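Local structure of 2-nitropropane dioxygenase (Streptomyces ansochromogenes, 3BW2) at residues A[94-99]-A[306-311]. The protein binds FMN and probably catalyses the oxidative denitrification of alkyl nitronates with molecular oxygen. Residues are numbered along the deposited sequence; the frame is centred on the assembly and turned at random.
Sequences AWYETE and KAAAKA
A chi1 of -72° sets CG of Tyr96 opposite its own carbonyl carbon, which swings the ring off the end of helix 90-95 and lays it alongside Ala307 and Ala308 of helix 296-311. Contact starts at the root of the side chain, where CB of Tyr96 sits 3.7 Å from CB of Ala307. Further out, CE1 of Tyr96 lies 3.7 Å from both CA and CB of Ala308, and the same methyl is also 3.9 Å from CZ and 4.0 Å from OH of Tyr96. The ring meets this helix obliquely, while CD1 of Trp95 covers one face, 3.9 Å above the plane. Thr98, with OG1 anti to its backbone N (chi1 -177°), adds little: its CG2 comes no nearer than 4.3 Å to CB of Ala307, and its side chain also touches Pro303 and Leu304. Between Tyr96 and Thr98 lies Glu97, whose positive phi (46°) belongs to a Schellman motif that ends helix 90-95 and turns the chain. At the tip of the ring, OH of Tyr96 is hydrogen-bonded to Asp313 OD2 and Arg281 NH2. Cutting Tyr96 back to alanine removes the ring and hydroxyl, which would probably open a gap beside Ala308 and cost Asp313 and Arg281 their common partner. The contact is plain packing, joining the turn that ends helix 90-95 to helix 296-311, away from the FMN site: small methyls let the ring lie close through apolar contact, and the phenol makes its hydrogen bonds at its far end.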
ATOM      1  N   ALA A  94     -26.702  11.807  22.518  1.00 26.48           N
ATOM      2  CA  ALA A  94     -27.101  11.856  23.921  1.00 27.96           C
ATOM      3  C   ALA A  94     -25.876  11.860  24.837  1.00 28.84           C
ATOM      4  O   ALA A  94     -25.791  12.662  25.770  1.00 29.74           O
ATOM      5  CB  ALA A  94     -27.993  10.666  24.249  1.00 27.21           C
ATOM      6  N   TRP A  95     -24.927  10.969  24.565  1.00 27.71           N
ATOM      7  CA  TRP A  95     -23.718  10.873  25.376  1.00 27.16           C
ATOM      8  C   TRP A  95     -22.908  12.164  25.388  1.00 27.80           C
ATOM      9  O   TRP A  95     -22.517  12.649  26.446  1.00 28.24           O
ATOM     10  CB  TRP A  95     -22.836   9.721  24.889  1.00 25.17           C
ATOM     11  CG  TRP A  95     -21.617   9.530  25.743  1.00 25.67           C
ATOM     12  CD1 TRP A  95     -20.342   9.925  25.458  1.00 25.11           C
ATOM     13  CD2 TRP A  95     -21.573   8.947  27.051  1.00 25.10           C
ATOM     14  NE1 TRP A  95     -19.505   9.626  26.508  1.00 26.25           N
ATOM     15  CE2 TRP A  95     -20.235   9.024  27.499  1.00 26.39           C
ATOM     16  CE3 TRP A  95     -22.537   8.368  27.890  1.00 23.99           C
ATOM     17  CZ2 TRP A  95     -19.833   8.544  28.754  1.00 25.30           C
ATOM     18  CZ3 TRP A  95     -22.136   7.889  29.138  1.00 24.54           C
ATOM     19  CH2 TRP A  95     -20.795   7.981  29.556  1.00 23.50           C
ATOM     20  N   TYR A  96     -22.650  12.717  24.208  1.00 28.01           N
ATOM     21  CA  TYR A  96     -21.888  13.950  24.109  1.00 27.60           C
ATOM     22  C   TYR A  96     -22.792  15.150  24.350  1.00 29.09           C
ATOM     23  O   TYR A  96     -22.364  16.294  24.218  1.00 28.68           O
ATOM     24  CB  TYR A  96     -21.211  14.042  22.737  1.00 26.24           C
ATOM     25  CG  TYR A  96     -20.059  13.071  22.593  1.00 24.63           C
ATOM     26  CD1 TYR A  96     -18.901  13.217  23.359  1.00 24.20           C
ATOM     27  CD2 TYR A  96     -20.143  11.978  21.730  1.00 22.35           C
ATOM     28  CE1 TYR A  96     -17.855  12.297  23.275  1.00 22.82           C
ATOM     29  CE2 TYR A  96     -19.103  11.049  21.640  1.00 23.16           C
ATOM     30  CZ  TYR A  96     -17.965  11.216  22.415  1.00 22.29           C
ATOM     31  OH  TYR A  96     -16.944  10.293  22.348  1.00 25.26           O
ATOM     32  N   GLU A  97     -24.044  14.868  24.706  1.00 29.99           N
ATOM     33  CA  GLU A  97     -25.040  15.897  24.998  1.00 32.41           C
ATOM     34  C   GLU A  97     -25.071  17.021  23.973  1.00 33.04           C
ATOM     35  O   GLU A  97     -24.959  18.200  24.316  1.00 32.05           O
ATOM     36  CB  GLU A  97     -24.795  16.473  26.393  1.00 34.02           C
ATOM     37  CG  GLU A  97     -24.807  15.416  27.486  1.00 38.42           C
ATOM     38  CD  GLU A  97     -24.596  15.995  28.869  1.00 40.61           C
ATOM     39  OE1 GLU A  97     -23.544  16.628  29.100  1.00 41.68           O
ATOM     40  OE2 GLU A  97     -25.485  15.813  29.725  1.00 43.10           O
ATOM     41  N   THR A  98     -25.231  16.648  22.710  1.00 33.50           N
ATOM     42  CA  THR A  98     -25.277  17.622  21.635  1.00 34.48           C
ATOM     43  C   THR A  98     -26.114  17.069  20.490  1.00 34.68           C
ATOM     44  O   THR A  98     -26.261  15.855  20.345  1.00 36.15           O
ATOM     45  CB  THR A  98     -23.859  17.948  21.133  1.00 35.03           C
ATOM     46  OG1 THR A  98     -23.928  18.954  20.116  1.00 36.40           O
ATOM     47  CG2 THR A  98     -23.199  16.703  20.565  1.00 35.47           C
ATOM     48  N   GLU A  99     -26.668  17.967  19.687  1.00 34.29           N
ATOM     49  CA  GLU A  99     -27.499  17.584  18.550  1.00 34.69           C
ATOM     50  C   GLU A  99     -26.639  17.254  17.335  1.00 31.93           C
ATOM     51  O   GLU A  99     -25.571  17.833  17.151  1.00 31.53           O
ATOM     52  CB  GLU A  99     -28.440  18.736  18.189  1.00 37.59           C
ATOM     53  CG  GLU A  99     -29.479  19.056  19.240  1.00 43.46           C
ATOM     54  CD  GLU A  99     -30.723  18.212  19.083  1.00 47.66           C
ATOM     55  OE1 GLU A  99     -31.377  18.323  18.024  1.00 51.46           O
ATOM     56  OE2 GLU A  99     -31.048  17.438  20.010  1.00 50.42           O
ATOM     57  N   LYS A 306     -16.677  17.715  17.820  1.00 22.97           N
ATOM     58  CA  LYS A 306     -16.321  18.922  18.566  1.00 24.05           C
ATOM     59  C   LYS A 306     -16.460  18.652  20.061  1.00 22.18           C
ATOM     60  O   LYS A 306     -15.604  19.034  20.855  1.00 22.88           O
ATOM     61  CB  LYS A 306     -17.238  20.096  18.203  1.00 26.04           C
ATOM     62  CG  LYS A 306     -17.072  20.666  16.804  1.00 30.82           C
ATOM     63  CD  LYS A 306     -17.826  21.994  16.703  1.00 34.83           C
ATOM     64  CE  LYS A 306     -17.755  22.596  15.309  1.00 37.56           C
ATOM     65  NZ  LYS A 306     -18.558  21.822  14.322  1.00 40.91           N
ATOM     66  N   ALA A 307     -17.553  18.003  20.439  1.00 20.44           N
ATOM     67  CA  ALA A 307     -17.801  17.689  21.839  1.00 21.93           C
ATOM     68  C   ALA A 307     -16.718  16.757  22.377  1.00 22.51           C
ATOM     69  O   ALA A 307     -16.187  16.972  23.468  1.00 21.43           O
ATOM     70  CB  ALA A 307     -19.167  17.043  21.990  1.00 22.74           C
ATOM     71  N   ALA A 308     -16.392  15.725  21.606  1.00 21.76           N
ATOM     72  CA  ALA A 308     -15.374  14.763  22.011  1.00 21.55           C
ATOM     73  C   ALA A 308     -14.029  15.459  22.209  1.00 23.00           C
ATOM     74  O   ALA A 308     -13.321  15.209  23.194  1.00 19.70           O
ATOM     75  CB  ALA A 308     -15.252  13.664  20.961  1.00 20.52           C
ATOM     76  N   ALA A 309     -13.684  16.336  21.270  1.00 23.64           N
ATOM     77  CA  ALA A 309     -12.424  17.067  21.339  1.00 25.80           C
ATOM     78  C   ALA A 309     -12.406  17.943  22.583  1.00 27.10           C
ATOM     79  O   ALA A 309     -11.412  17.987  23.309  1.00 28.88           O
ATOM     80  CB  ALA A 309     -12.244  17.922  20.089  1.00 25.67           C
ATOM     81  N   LYS A 310     -13.512  18.635  22.828  1.00 28.51           N
ATOM     82  CA  LYS A 310     -13.625  19.508  23.992  1.00 29.06           C
ATOM     83  C   LYS A 310     -13.309  18.718  25.263  1.00 27.41           C
ATOM     84  O   LYS A 310     -12.607  19.202  26.149  1.00 27.07           O
ATOM     85  CB  LYS A 310     -15.046  20.069  24.087  1.00 32.49           C
ATOM     86  CG  LYS A 310     -15.187  21.312  24.960  1.00 36.99           C
ATOM     87  CD  LYS A 310     -14.625  22.535  24.250  1.00 40.99           C
ATOM     88  CE  LYS A 310     -14.953  23.827  24.992  1.00 44.17           C
ATOM     89  NZ  LYS A 310     -14.590  25.030  24.183  1.00 43.99           N
ATOM     90  N   ALA A 311     -13.835  17.497  25.339  1.00 24.62           N
ATOM     91  CA  ALA A 311     -13.633  16.630  26.498  1.00 23.07           C
ATOM     92  C   ALA A 311     -12.290  15.916  26.490  1.00 20.23           C
ATOM     93  O   ALA A 311     -11.917  15.289  27.477  1.00 20.79           O
ATOM     94  CB  ALA A 311     -14.762  15.597  26.579  1.00 23.19           C
TER